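Local coordinates for protein peptidase M28 (Shewanella amazonensis SB2B, PDB 3IIB) that probably hydrolyses peptides as a zinc-dependent dipeptidase or carboxypeptidase of the M28 family, probably acting as a homodimer, at residues G59-Y64 with A240-S245; F113-D118 with I134-E139; D259-G264 with Y400-N405. All coordinates share one frame; numbering follows the deposited sequence.

Contact 1: residues G59-Y64 with A240-S245; sequences GFDRVY and AEVKGS
A classic beta bulge marks the start of strand 62-84 where it pairs antiparallel with the end of strand 220-242: D61 and R62 both face E241. D61 N donates to E241 O (2.9 Å) and E241 N to R62 O; V63 and A240 follow as a non-hydrogen-bonded pair. E241 CG lies anti to its carbonyl carbon (chi1 -66°), and the extended chain carries the carboxylate to R62, Y64 and, outside 59-64, R296. R62 lies alongside, pointing the same way, its NH1 in a salt bridge with E241 OE1 (3.1 Å), guanidinium and carboxylate planes 84° apart. Y64 OH donates to E241 OE2 from above the carboxylate plane (2.7 Å); Y64 CE1 covers the centre of the R62 guanidinium. On the A240 and V63 face, A240 CB sits over the F60 ring (CH-pi, 4.2 Å from the centroid), while V242 CG2 meets the ring edge at F60 CE1 (3.7 Å). K243 N bonds nearly straight to D61 OD2 (2.8 Å). An alanine in place of E241 would probably leave R62 and R296 without their shared negative partner and Y64 OH without its acceptor. Two arginines and a phenol are likely to keep this carboxylate ionised.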
ATOM      1  N   GLY A  59     -13.980  27.206  21.390  1.00  4.54           N
ATOM      2  CA  GLY A  59     -14.734  27.864  22.450  1.00  6.16           C
ATOM      3  C   GLY A  59     -14.942  27.086  23.730  1.00  6.31           C
ATOM      4  O   GLY A  59     -15.821  27.428  24.519  1.00  6.28           O
ATOM      5  N   PHE A  60     -14.128  26.058  23.974  1.00  6.85           N
ATOM      6  CA  PHE A  60     -14.278  25.288  25.213  1.00  5.76           C
ATOM      7  C   PHE A  60     -14.096  26.179  26.419  1.00  5.60           C
ATOM      8  O   PHE A  60     -13.422  27.199  26.373  1.00  6.02           O
ATOM      9  CB  PHE A  60     -13.360  24.062  25.266  1.00  3.87           C
ATOM     10  CG  PHE A  60     -13.815  22.943  24.339  1.00  2.11           C
ATOM     11  CD1 PHE A  60     -14.916  22.186  24.669  1.00  8.98           C
ATOM     12  CD2 PHE A  60     -13.220  22.730  23.136  1.00  3.24           C
ATOM     13  CE1 PHE A  60     -15.360  21.201  23.811  1.00 11.55           C
ATOM     14  CE2 PHE A  60     -13.666  21.738  22.257  1.00  6.16           C
ATOM     15  CZ  PHE A  60     -14.706  20.982  22.585  1.00 10.91           C
ATOM     16  N   ASP A  61     -14.728  25.789  27.512  1.00  5.24           N
ATOM     17  CA  ASP A  61     -14.727  26.618  28.717  1.00  7.59           C
ATOM     18  C   ASP A  61     -13.367  26.684  29.403  1.00  6.11           C
ATOM     19  O   ASP A  61     -12.970  27.754  29.892  1.00  7.17           O
ATOM     20  CB  ASP A  61     -15.788  26.140  29.673  1.00  8.21           C
ATOM     21  CG  ASP A  61     -17.193  26.310  29.113  1.00 10.83           C
ATOM     22  OD1 ASP A  61     -17.527  27.455  28.835  1.00 10.02           O
ATOM     23  OD2 ASP A  61     -17.948  25.328  28.937  1.00  6.64           O
ATOM     24  N   ARG A  62     -12.643  25.579  29.408  1.00  5.20           N
ATOM     25  CA  ARG A  62     -11.227  25.569  29.815  1.00  5.12           C
ATOM     26  C   ARG A  62     -10.448  24.763  28.808  1.00  5.88           C
ATOM     27  O   ARG A  62     -10.945  23.782  28.234  1.00  4.41           O
ATOM     28  CB  ARG A  62     -11.062  24.920  31.200  1.00  7.33           C
ATOM     29  CG  ARG A  62     -11.739  25.697  32.321  1.00 12.25           C
ATOM     30  CD  ARG A  62     -11.539  25.015  33.705  1.00 20.74           C
ATOM     31  NE  ARG A  62     -10.123  24.886  34.068  1.00 28.59           N
ATOM     32  CZ  ARG A  62      -9.607  23.893  34.804  1.00 39.24           C
ATOM     33  NH1 ARG A  62     -10.367  22.874  35.240  1.00 24.60           N
ATOM     34  NH2 ARG A  62      -8.298  23.893  35.073  1.00 36.63           N
ATOM     35  N   VAL A  63      -9.228  25.210  28.570  1.00  3.37           N
ATOM     36  CA  VAL A  63      -8.289  24.523  27.702  1.00  4.31           C
ATOM     37  C   VAL A  63      -6.938  24.676  28.353  1.00  4.41           C
ATOM     38  O   VAL A  63      -6.489  25.803  28.620  1.00  6.06           O
ATOM     39  CB  VAL A  63      -8.253  25.118  26.225  1.00  5.73           C
ATOM     40  CG1 VAL A  63      -7.166  24.426  25.375  1.00  4.64           C
ATOM     41  CG2 VAL A  63      -9.625  25.042  25.528  1.00  3.78           C
ATOM     42  N   TYR A  64      -6.287  23.553  28.623  1.00  5.63           N
ATOM     43  CA  TYR A  64      -5.004  23.587  29.344  1.00  5.66           C
ATOM     44  C   TYR A  64      -4.233  22.320  29.079  1.00  4.98           C
ATOM     45  O   TYR A  64      -4.738  21.386  28.452  1.00  4.45           O
ATOM     46  CB  TYR A  64      -5.226  23.805  30.833  1.00  6.16           C
ATOM     47  CG  TYR A  64      -6.125  22.823  31.521  1.00  6.33           C
ATOM     48  CD1 TYR A  64      -7.509  22.941  31.446  1.00 11.36           C
ATOM     49  CD2 TYR A  64      -5.603  21.791  32.283  1.00  8.76           C
ATOM     50  CE1 TYR A  64      -8.343  22.027  32.124  1.00  8.04           C
ATOM     51  CE2 TYR A  64      -6.414  20.888  32.932  1.00 10.25           C
ATOM     52  CZ  TYR A  64      -7.781  21.007  32.858  1.00  6.31           C
ATOM     53  OH  TYR A  64      -8.581  20.107  33.543  1.00  5.89           O
ATOM     54  N   ALA A 240      -9.494  19.811  27.403  1.00  4.15           N
ATOM     55  CA  ALA A 240     -10.577  20.805  27.268  1.00  4.34           C
ATOM     56  C   ALA A 240     -11.794  20.373  28.019  1.00  4.28           C
ATOM     57  O   ALA A 240     -12.083  19.165  28.179  1.00  8.17           O
ATOM     58  CB  ALA A 240     -10.953  21.019  25.819  1.00  6.02           C
ATOM     59  N   GLU A 241     -12.556  21.368  28.465  1.00  4.90           N
ATOM     60  CA  GLU A 241     -13.753  21.101  29.232  1.00  2.67           C
ATOM     61  C   GLU A 241     -14.956  21.879  28.733  1.00  4.69           C
ATOM     62  O   GLU A 241     -14.852  23.028  28.312  1.00  5.88           O
ATOM     63  CB  GLU A 241     -13.512  21.406  30.733  1.00  4.27           C
ATOM     64  CG  GLU A 241     -12.499  20.494  31.385  1.00  9.95           C
ATOM     65  CD  GLU A 241     -12.116  20.853  32.803  1.00 10.61           C
ATOM     66  OE1 GLU A 241     -12.671  21.822  33.377  1.00 13.34           O
ATOM     67  OE2 GLU A 241     -11.264  20.126  33.355  1.00  9.45           O
ATOM     68  N   VAL A 242     -16.084  21.169  28.729  1.00  4.11           N
ATOM     69  CA  VAL A 242     -17.410  21.738  28.705  1.00  3.13           C
ATOM     70  C   VAL A 242     -17.866  21.857  30.157  1.00  4.88           C
ATOM     71  O   VAL A 242     -18.037  20.870  30.852  1.00  4.34           O
ATOM     72  CB  VAL A 242     -18.393  20.839  27.933  1.00  4.16           C
ATOM     73  CG1 VAL A 242     -19.811  21.471  27.957  1.00  2.40           C
ATOM     74  CG2 VAL A 242     -17.902  20.594  26.479  1.00  6.68           C
ATOM     75  N   LYS A 243     -18.062  23.075  30.636  1.00  5.39           N
ATOM     76  CA  LYS A 243     -18.349  23.313  32.029  1.00  7.74           C
ATOM     77  C   LYS A 243     -19.702  22.685  32.420  1.00  6.76           C
ATOM     78  O   LYS A 243     -20.676  22.786  31.671  1.00  6.96           O
ATOM     79  CB  LYS A 243     -18.353  24.841  32.308  1.00  8.77           C
ATOM     80  CG  LYS A 243     -18.544  25.215  33.749  1.00 13.10           C
ATOM     81  CD  LYS A 243     -18.145  26.670  34.090  1.00 22.34           C
ATOM     82  CE  LYS A 243     -19.115  27.690  33.585  1.00 19.92           C
ATOM     83  NZ  LYS A 243     -18.789  29.039  34.192  1.00 12.44           N
ATOM     84  N   GLY A 244     -19.727  22.032  33.576  1.00  6.05           N
ATOM     85  CA  GLY A 244     -20.930  21.446  34.119  1.00  7.13           C
ATOM     86  C   GLY A 244     -21.776  22.475  34.807  1.00  6.89           C
ATOM     87  O   GLY A 244     -21.503  23.652  34.741  1.00  6.37           O
ATOM     88  N   SER A 245     -22.795  22.015  35.515  1.00  5.99           N
ATOM     89  CA  SER A 245     -23.719  22.927  36.196  1.00  6.21           C
ATOM     90  C   SER A 245     -23.968  22.423  37.629  1.00  8.89           C
ATOM     91  O   SER A 245     -23.128  22.633  38.524  1.00 10.53           O
ATOM     92  CB  SER A 245     -24.981  23.113  35.379  1.00  5.93           C
ATOM     93  OG  SER A 245     -25.608  21.871  35.038  1.00  7.13           O
TER

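Contact 2: residues F113-D118 with I134-E139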
ATOM      1  N   PHE A 113      10.674 -18.760  12.815  1.00  6.71           N
ATOM      2  CA  PHE A 113       9.808 -19.246  13.890  1.00  7.22           C
ATOM      3  C   PHE A 113       8.374 -18.902  13.549  1.00  7.45           C
ATOM      4  O   PHE A 113       8.116 -17.833  13.008  1.00  7.18           O
ATOM      5  CB  PHE A 113      10.249 -18.607  15.225  1.00  6.33           C
ATOM      6  CG  PHE A 113      11.639 -19.025  15.621  1.00  5.48           C
ATOM      7  CD1 PHE A 113      11.837 -20.224  16.305  1.00  8.49           C
ATOM      8  CD2 PHE A 113      12.760 -18.283  15.209  1.00  5.47           C
ATOM      9  CE1 PHE A 113      13.138 -20.673  16.594  1.00  7.82           C
ATOM     10  CE2 PHE A 113      14.045 -18.727  15.498  1.00 10.41           C
ATOM     11  CZ  PHE A 113      14.239 -19.905  16.194  1.00  7.31           C
ATOM     12  N   ASP A 114       7.454 -19.840  13.792  1.00  5.96           N
ATOM     13  CA  ASP A 114       6.046 -19.582  13.548  1.00  7.98           C
ATOM     14  C   ASP A 114       5.524 -18.435  14.404  1.00  8.77           C
ATOM     15  O   ASP A 114       4.669 -17.689  13.965  1.00  7.22           O
ATOM     16  CB  ASP A 114       5.172 -20.783  13.865  1.00  7.48           C
ATOM     17  CG  ASP A 114       5.416 -21.987  12.984  1.00 15.19           C
ATOM     18  OD1 ASP A 114       5.958 -21.883  11.877  1.00 18.45           O
ATOM     19  OD2 ASP A 114       5.017 -23.081  13.433  1.00 20.54           O
ATOM     20  N   THR A 115       6.016 -18.321  15.636  1.00  8.10           N
ATOM     21  CA  THR A 115       5.467 -17.411  16.633  1.00  7.45           C
ATOM     22  C   THR A 115       6.565 -17.051  17.631  1.00  7.31           C
ATOM     23  O   THR A 115       7.592 -17.723  17.692  1.00  7.33           O
ATOM     24  CB  THR A 115       4.329 -18.075  17.440  1.00 10.14           C
ATOM     25  OG1 THR A 115       4.869 -19.171  18.200  1.00  9.42           O
ATOM     26  CG2 THR A 115       3.198 -18.592  16.509  1.00  8.65           C
ATOM     27  N   LEU A 116       6.345 -15.971  18.384  1.00  8.75           N
ATOM     28  CA  LEU A 116       7.146 -15.637  19.562  1.00  8.28           C
ATOM     29  C   LEU A 116       7.328 -16.836  20.504  1.00  8.01           C
ATOM     30  O   LEU A 116       8.446 -17.104  20.945  1.00  7.65           O
ATOM     31  CB  LEU A 116       6.513 -14.458  20.327  1.00 10.58           C
ATOM     32  CG  LEU A 116       7.179 -14.113  21.673  1.00 10.37           C
ATOM     33  CD1 LEU A 116       8.614 -13.569  21.513  1.00  5.14           C
ATOM     34  CD2 LEU A 116       6.300 -13.121  22.449  1.00  8.73           C
ATOM     35  N   GLN A 117       6.254 -17.575  20.790  1.00 10.39           N
ATOM     36  CA  GLN A 117       6.365 -18.736  21.684  1.00 11.61           C
ATOM     37  C   GLN A 117       7.372 -19.766  21.172  1.00 10.17           C
ATOM     38  O   GLN A 117       8.170 -20.293  21.927  1.00 11.05           O
ATOM     39  CB  GLN A 117       5.009 -19.401  21.901  1.00 11.94           C
ATOM     40  CG  GLN A 117       5.013 -20.459  23.030  1.00 20.32           C
ATOM     41  CD  GLN A 117       5.503 -19.909  24.388  1.00 33.75           C
ATOM     42  OE1 GLN A 117       6.617 -20.219  24.839  1.00 40.02           O
ATOM     43  NE2 GLN A 117       4.670 -19.086  25.034  1.00 35.75           N
ATOM     44  N   ASP A 118       7.348 -20.017  19.861  1.00 10.31           N
ATOM     45  CA  ASP A 118       8.301 -20.932  19.242  1.00 11.23           C
ATOM     46  C   ASP A 118       9.735 -20.449  19.387  1.00  8.20           C
ATOM     47  O   ASP A 118      10.633 -21.220  19.699  1.00 11.16           O
ATOM     48  CB  ASP A 118       7.929 -21.160  17.780  1.00 13.03           C
ATOM     49  CG  ASP A 118       6.652 -21.968  17.641  1.00 23.66           C
ATOM     50  OD1 ASP A 118       6.514 -22.989  18.354  1.00 26.37           O
ATOM     51  OD2 ASP A 118       5.782 -21.595  16.839  1.00 34.09           O
ATOM     52  N   ILE A 134      10.391 -14.031  13.028  1.00  5.26           N
ATOM     53  CA  ILE A 134       9.087 -14.460  13.478  1.00  5.14           C
ATOM     54  C   ILE A 134       8.096 -14.190  12.359  1.00  5.71           C
ATOM     55  O   ILE A 134       7.965 -13.042  11.909  1.00  5.95           O
ATOM     56  CB  ILE A 134       8.603 -13.692  14.745  1.00  5.13           C
ATOM     57  CG1 ILE A 134       9.528 -13.926  15.943  1.00  8.70           C
ATOM     58  CG2 ILE A 134       7.091 -14.072  15.056  1.00  6.68           C
ATOM     59  CD1 ILE A 134       9.194 -13.105  17.240  1.00  8.78           C
ATOM     60  N   ASP A 135       7.427 -15.252  11.892  1.00  4.90           N
ATOM     61  CA  ASP A 135       6.582 -15.182  10.717  1.00  7.20           C
ATOM     62  C   ASP A 135       5.073 -15.105  11.008  1.00  9.47           C
ATOM     63  O   ASP A 135       4.272 -15.113  10.066  1.00 11.78           O
ATOM     64  CB  ASP A 135       6.851 -16.380   9.814  1.00  5.31           C
ATOM     65  CG  ASP A 135       6.102 -16.304   8.491  1.00  5.66           C
ATOM     66  OD1 ASP A 135       6.162 -15.263   7.795  1.00  7.66           O
ATOM     67  OD2 ASP A 135       5.468 -17.321   8.136  1.00  7.79           O
ATOM     68  N   ALA A 136       4.671 -14.996  12.270  1.00  7.49           N
ATOM     69  CA  ALA A 136       3.249 -15.092  12.590  1.00  4.81           C
ATOM     70  C   ALA A 136       2.392 -14.099  11.795  1.00  6.30           C
ATOM     71  O   ALA A 136       2.640 -12.929  11.826  1.00  5.86           O
ATOM     72  CB  ALA A 136       3.010 -14.862  14.080  1.00  7.00           C
ATOM     73  N   LYS A 137       1.347 -14.604  11.149  1.00  5.69           N
ATOM     74  CA  LYS A 137       0.392 -13.805  10.407  1.00  8.13           C
ATOM     75  C   LYS A 137      -0.713 -13.374  11.344  1.00  8.32           C
ATOM     76  O   LYS A 137      -1.115 -14.139  12.210  1.00 10.49           O
ATOM     77  CB  LYS A 137      -0.226 -14.632   9.273  1.00  9.81           C
ATOM     78  CG  LYS A 137       0.739 -14.940   8.152  1.00 12.91           C
ATOM     79  CD  LYS A 137       0.054 -15.735   7.028  1.00 18.50           C
ATOM     80  CE  LYS A 137       1.013 -16.050   5.904  1.00 21.93           C
ATOM     81  NZ  LYS A 137       0.396 -16.996   4.921  1.00 29.48           N
ATOM     82  N   THR A 138      -1.194 -12.153  11.154  1.00  6.68           N
ATOM     83  CA  THR A 138      -2.235 -11.578  12.002  1.00  5.87           C
ATOM     84  C   THR A 138      -3.591 -11.772  11.332  1.00  9.94           C
ATOM     85  O   THR A 138      -3.791 -11.342  10.206  1.00 11.25           O
ATOM     86  CB  THR A 138      -1.945 -10.095  12.211  1.00  7.88           C
ATOM     87  OG1 THR A 138      -0.647  -9.958  12.828  1.00  7.33           O
ATOM     88  CG2 THR A 138      -2.996  -9.410  13.108  1.00  6.21           C
ATOM     89  N   GLU A 139      -4.498 -12.467  12.003  1.00 10.50           N
ATOM     90  CA  GLU A 139      -5.862 -12.679  11.510  1.00 14.47           C
ATOM     91  C   GLU A 139      -6.645 -11.386  11.542  1.00 10.21           C
ATOM     92  O   GLU A 139      -6.472 -10.571  12.430  1.00 10.85           O
ATOM     93  CB  GLU A 139      -6.597 -13.713  12.368  1.00 13.27           C
ATOM     94  CG  GLU A 139      -6.010 -15.129  12.260  1.00 21.74           C
ATOM     95  CD  GLU A 139      -6.721 -16.124  13.199  1.00 27.84           C
ATOM     96  OE1 GLU A 139      -7.730 -15.737  13.834  1.00 26.44           O
ATOM     97  OE2 GLU A 139      -6.259 -17.281  13.315  1.00 31.97           O
TER
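F113 and I134 form the last parallel bridge between strands 106-113 and 131-134, and the backbones separate just beyond it. The tight part is here: D135 N donates to F113 O (2.9 Å), and I134 CA brings a C-H to the same oxygen. I134 fills the angle between its own strand and the start of helix 116-120. With CG2 anti to the backbone N, this methyl reaches L116 N (3.9 Å) and the carbonyl carbon of T115, while CD1 packs against L116 CA and, at 4.3 Å, L116 CB. A136 CB presses on D114 O at 3.3 Å. The helix begins with a cap from T115, whose OG1, at the N-cap position, accepts from D118 N (3.1 Å).

The other side is looser. D114 O lies 3.2 Å from A136 N, but the angle is too poor for a hydrogen bond, and T115 CG2 only grazes A136 CB (4.5 Å). The exposed D114 turns its side chain away from 134-139, and its OD1 pairs with R112. The buried D135 shares that arginine through OD2, and its OD1 pairs with R172, so R112 ties the two carboxylates together from outside both segments.

I134 also touches I169 and I171 of strand 168-172 and L119 of helix 116-120. L116 and A136 lean on helix 145-163, L116 on S152 and A160 and A136 on T150, which places this strand-to-helix turn between the parallel strands and that helix.

Contact 3: residues D259-G264 with Y400-N405. With ZN (zinc ion), chain B.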
ATOM      1  N   ASP A 259      -0.629  11.572  20.149  1.00  4.36           N
ATOM      2  CA  ASP A 259       0.626  11.174  19.512  1.00  5.03           C
ATOM      3  C   ASP A 259       0.371  10.086  18.452  1.00  3.81           C
ATOM      4  O   ASP A 259      -0.710   9.476  18.411  1.00  4.15           O
ATOM      5  CB  ASP A 259       1.630  10.696  20.555  1.00  6.71           C
ATOM      6  CG  ASP A 259       1.209   9.356  21.228  1.00  5.46           C
ATOM      7  OD1 ASP A 259       0.042   9.243  21.686  1.00  4.42           O
ATOM      8  OD2 ASP A 259       2.038   8.415  21.312  1.00  5.58           O
ATOM      9  N   SER A 260       1.402   9.796  17.659  1.00  2.57           N
ATOM     10  CA  SER A 260       1.305   8.771  16.632  1.00  3.74           C
ATOM     11  C   SER A 260       2.670   8.241  16.365  1.00  5.65           C
ATOM     12  O   SER A 260       3.654   8.752  16.909  1.00  5.74           O
ATOM     13  CB  SER A 260       0.746   9.341  15.306  1.00  3.99           C
ATOM     14  OG  SER A 260       1.644  10.211  14.606  1.00  6.52           O
ATOM     15  N   TRP A 261       2.728   7.204  15.527  1.00  5.91           N
ATOM     16  CA  TRP A 261       4.006   6.830  14.873  1.00  4.32           C
ATOM     17  C   TRP A 261       4.325   7.816  13.730  1.00  5.85           C
ATOM     18  O   TRP A 261       3.491   8.703  13.375  1.00  6.73           O
ATOM     19  CB  TRP A 261       4.035   5.352  14.466  1.00  4.89           C
ATOM     20  CG  TRP A 261       4.230   4.536  15.725  1.00  3.55           C
ATOM     21  CD1 TRP A 261       3.259   3.951  16.457  1.00  4.36           C
ATOM     22  CD2 TRP A 261       5.437   4.425  16.491  1.00  4.02           C
ATOM     23  NE1 TRP A 261       3.788   3.378  17.598  1.00  5.35           N
ATOM     24  CE2 TRP A 261       5.125   3.675  17.654  1.00  6.20           C
ATOM     25  CE3 TRP A 261       6.750   4.891  16.312  1.00  6.72           C
ATOM     26  CZ2 TRP A 261       6.078   3.369  18.618  1.00  6.69           C
ATOM     27  CZ3 TRP A 261       7.704   4.579  17.264  1.00  4.64           C
ATOM     28  CH2 TRP A 261       7.371   3.826  18.401  1.00  7.68           C
ATOM     29  N   ASP A 262       5.534   7.673  13.197  1.00  4.93           N
ATOM     30  CA  ASP A 262       6.160   8.779  12.506  1.00  6.36           C
ATOM     31  C   ASP A 262       6.180   8.687  10.994  1.00  4.42           C
ATOM     32  O   ASP A 262       6.647   9.635  10.356  1.00  7.13           O
ATOM     33  CB  ASP A 262       7.604   9.002  13.033  1.00  5.23           C
ATOM     34  CG  ASP A 262       8.429   7.749  13.093  1.00  6.19           C
ATOM     35  OD1 ASP A 262       7.924   6.632  13.401  1.00  6.61           O
ATOM     36  OD2 ASP A 262       9.658   7.851  12.861  1.00  9.39           O
ATOM     37  N   GLU A 263       5.743   7.556  10.430  1.00  5.59           N
ATOM     38  CA  GLU A 263       5.901   7.313   8.977  1.00  5.29           C
ATOM     39  C   GLU A 263       4.666   7.570   8.123  1.00  6.31           C
ATOM     40  O   GLU A 263       4.797   7.719   6.890  1.00  5.67           O
ATOM     41  CB  GLU A 263       6.455   5.907   8.714  1.00  7.31           C
ATOM     42  CG  GLU A 263       7.760   5.640   9.495  1.00 10.19           C
ATOM     43  CD  GLU A 263       8.567   4.513   8.885  1.00 12.29           C
ATOM     44  OE1 GLU A 263       8.079   3.389   8.946  1.00 12.59           O
ATOM     45  OE2 GLU A 263       9.687   4.760   8.360  1.00 13.21           O
ATOM     46  N   GLY A 264       3.481   7.584   8.744  1.00  4.51           N
ATOM     47  CA  GLY A 264       2.225   8.035   8.090  1.00  3.22           C
ATOM     48  C   GLY A 264       1.887   9.459   8.519  1.00  5.15           C
ATOM     49  O   GLY A 264       2.781  10.299   8.740  1.00  6.13           O
ATOM     50  N   TYR A 400      -3.660  -0.607   7.943  1.00  3.88           N
ATOM     51  CA  TYR A 400      -2.986   0.693   7.859  1.00  5.38           C
ATOM     52  C   TYR A 400      -2.287   1.126   9.122  1.00  5.82           C
ATOM     53  O   TYR A 400      -1.341   1.917   9.042  1.00  5.99           O
ATOM     54  CB  TYR A 400      -3.961   1.793   7.414  1.00  5.42           C
ATOM     55  CG  TYR A 400      -4.928   1.354   6.354  1.00  7.47           C
ATOM     56  CD1 TYR A 400      -4.485   1.010   5.081  1.00  7.95           C
ATOM     57  CD2 TYR A 400      -6.292   1.311   6.612  1.00 11.68           C
ATOM     58  CE1 TYR A 400      -5.383   0.606   4.099  1.00 12.75           C
ATOM     59  CE2 TYR A 400      -7.179   0.897   5.648  1.00 11.04           C
ATOM     60  CZ  TYR A 400      -6.722   0.557   4.394  1.00 10.83           C
ATOM     61  OH  TYR A 400      -7.616   0.171   3.426  1.00 14.19           O
ATOM     62  N   HIS A 401      -2.749   0.623  10.279  1.00  6.76           N
ATOM     63  CA  HIS A 401      -2.177   0.909  11.596  1.00  3.97           C
ATOM     64  C   HIS A 401      -0.674   0.802  11.557  1.00  3.03           C
ATOM     65  O   HIS A 401      -0.180  -0.199  11.167  1.00  5.22           O
ATOM     66  CB  HIS A 401      -2.778  -0.115  12.555  1.00  7.32           C
ATOM     67  CG  HIS A 401      -2.165  -0.183  13.913  1.00  4.04           C
ATOM     68  ND1 HIS A 401      -1.208  -1.127  14.243  1.00  6.62           N
ATOM     69  CD2 HIS A 401      -2.459   0.475  15.061  1.00  6.96           C
ATOM     70  CE1 HIS A 401      -0.910  -0.999  15.522  1.00  7.76           C
ATOM     71  NE2 HIS A 401      -1.685  -0.065  16.050  1.00  6.12           N
ATOM     72  N   HIS A 402       0.031   1.858  11.980  1.00  3.68           N
ATOM     73  CA  HIS A 402       1.471   1.838  12.146  1.00  5.37           C
ATOM     74  C   HIS A 402       2.278   1.680  10.861  1.00  5.77           C
ATOM     75  O   HIS A 402       3.497   1.305  10.901  1.00  4.57           O
ATOM     76  CB  HIS A 402       1.883   0.796  13.192  1.00  6.18           C
ATOM     77  CG  HIS A 402       1.501   1.143  14.597  1.00  4.88           C
ATOM     78  ND1 HIS A 402       2.061   0.502  15.698  1.00  4.85           N
ATOM     79  CD2 HIS A 402       0.574   2.003  15.093  1.00  4.13           C
ATOM     80  CE1 HIS A 402       1.517   0.995  16.802  1.00  5.60           C
ATOM     81  NE2 HIS A 402       0.625   1.909  16.465  1.00  5.89           N
ATOM     82  N   THR A 403       1.642   2.003   9.729  1.00  5.11           N
ATOM     83  CA  THR A 403       2.321   2.067   8.430  1.00  6.48           C
ATOM     84  C   THR A 403       2.416   3.469   7.881  1.00  6.12           C
ATOM     85  O   THR A 403       1.686   4.381   8.338  1.00  4.53           O
ATOM     86  CB  THR A 403       1.572   1.228   7.360  1.00  6.32           C
ATOM     87  OG1 THR A 403       0.358   1.916   6.992  1.00  4.05           O
ATOM     88  CG2 THR A 403       1.294  -0.209   7.889  1.00  5.98           C
ATOM     89  N   PRO A 404       3.235   3.656   6.828  1.00  5.79           N
ATOM     90  CA  PRO A 404       3.146   4.917   6.069  1.00  5.15           C
ATOM     91  C   PRO A 404       1.815   5.165   5.374  1.00  4.70           C
ATOM     92  O   PRO A 404       1.606   6.257   4.863  1.00  6.37           O
ATOM     93  CB  PRO A 404       4.272   4.802   5.030  1.00  4.29           C
ATOM     94  CG  PRO A 404       5.229   3.735   5.619  1.00  8.07           C
ATOM     95  CD  PRO A 404       4.354   2.799   6.366  1.00  6.60           C
ATOM     96  N   ASN A 405       0.970   4.135   5.312  1.00  4.18           N
ATOM     97  CA  ASN A 405      -0.323   4.214   4.702  1.00  2.00           C
ATOM     98  C   ASN A 405      -1.409   4.691   5.662  1.00  5.23           C
ATOM     99  O   ASN A 405      -2.562   4.799   5.258  1.00  5.00           O
ATOM    100  CB  ASN A 405      -0.687   2.844   4.139  1.00  3.36           C
ATOM    101  CG  ASN A 405      -1.385   2.903   2.808  1.00  3.49           C
ATOM    102  OD1 ASN A 405      -1.444   3.945   2.143  1.00  5.78           O
ATOM    103  ND2 ASN A 405      -1.923   1.740   2.385  1.00  3.71           N
TER
HETATM  104 ZN    ZN B   1      -0.795   2.920  17.935  0.50  5.55          ZN
HETATM  105  O   HOH W   1       5.490   2.992   9.604  1.00  6.84           O
HETATM  106  O   HOH W   2      -1.452   1.006  18.611  1.00 13.32           O
HETATM  107  O   HOH W   3      -2.140   3.330  19.540  1.00  9.11           O
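H402 NE2 binds a zinc ion at 2.3 Å, in the two-zinc active site of the M28 peptidase fold, where loops 259-264 and 400-405 meet. Two waters, at 2.1 Å each, share this zinc with D269 and E304; D269 also binds the second zinc.

The H402 imidazole is packed on both faces. W261, its CG anti to the carbonyl carbon (chi1 -75°) and so turned to H402, presents its five-membered ring edge-to-face, the planes 61° apart, with CD1 over the centre of the imidazole and 3.3 Å from NE2. H401 CE1 covers the opposite face, and H401 NE2 reaches one zinc-bound water at 2.8 Å. The zinc at H402 NE2 and T184 O, hydrogen-bonded to ND1, together hold the ring's rotation.

Beside them, P404 CA brings a C-H to E263 O, and P404 CG rests on E263 CB (4.0 Å). Further out, a type II turn from Y400 to T403 carries both histidines at its centre. T403 N and OG1 bond to Y400 O from the same face of its plane, and OG1 accepts from N405 N in an ST turn. R180 of the second subunit donates to E263 O and P404 O, bridging the far ends of the two loops, away from the metal. One water clasps the loops, donating to H402 O (2.9 Å) and to E263 OE1 (2.7 Å), which is also hydrogen-bonded to T93 OG1.

In the fold
Contacts 1 and 2 occupy opposite sides of the chain's centre, their own centres 47 Å apart, yet both belong to the same mixed sheet. Strand 220-242, which ends in contact 1, pairs along its length with strands 62-84, 106-113 and 293-300 and so spans the distance between them. Along the chain, contact 2 falls wholly between the two segments of contact 1, and contact 3 follows both. Contact 3 lies nearest the middle, its centre 31 Å from that of contact 1 and 22 Å from that of contact 2. The long strands thus join the two outlying regions, while loops and the ends of strands and helices gather the zinc site between them, next to the second subunit.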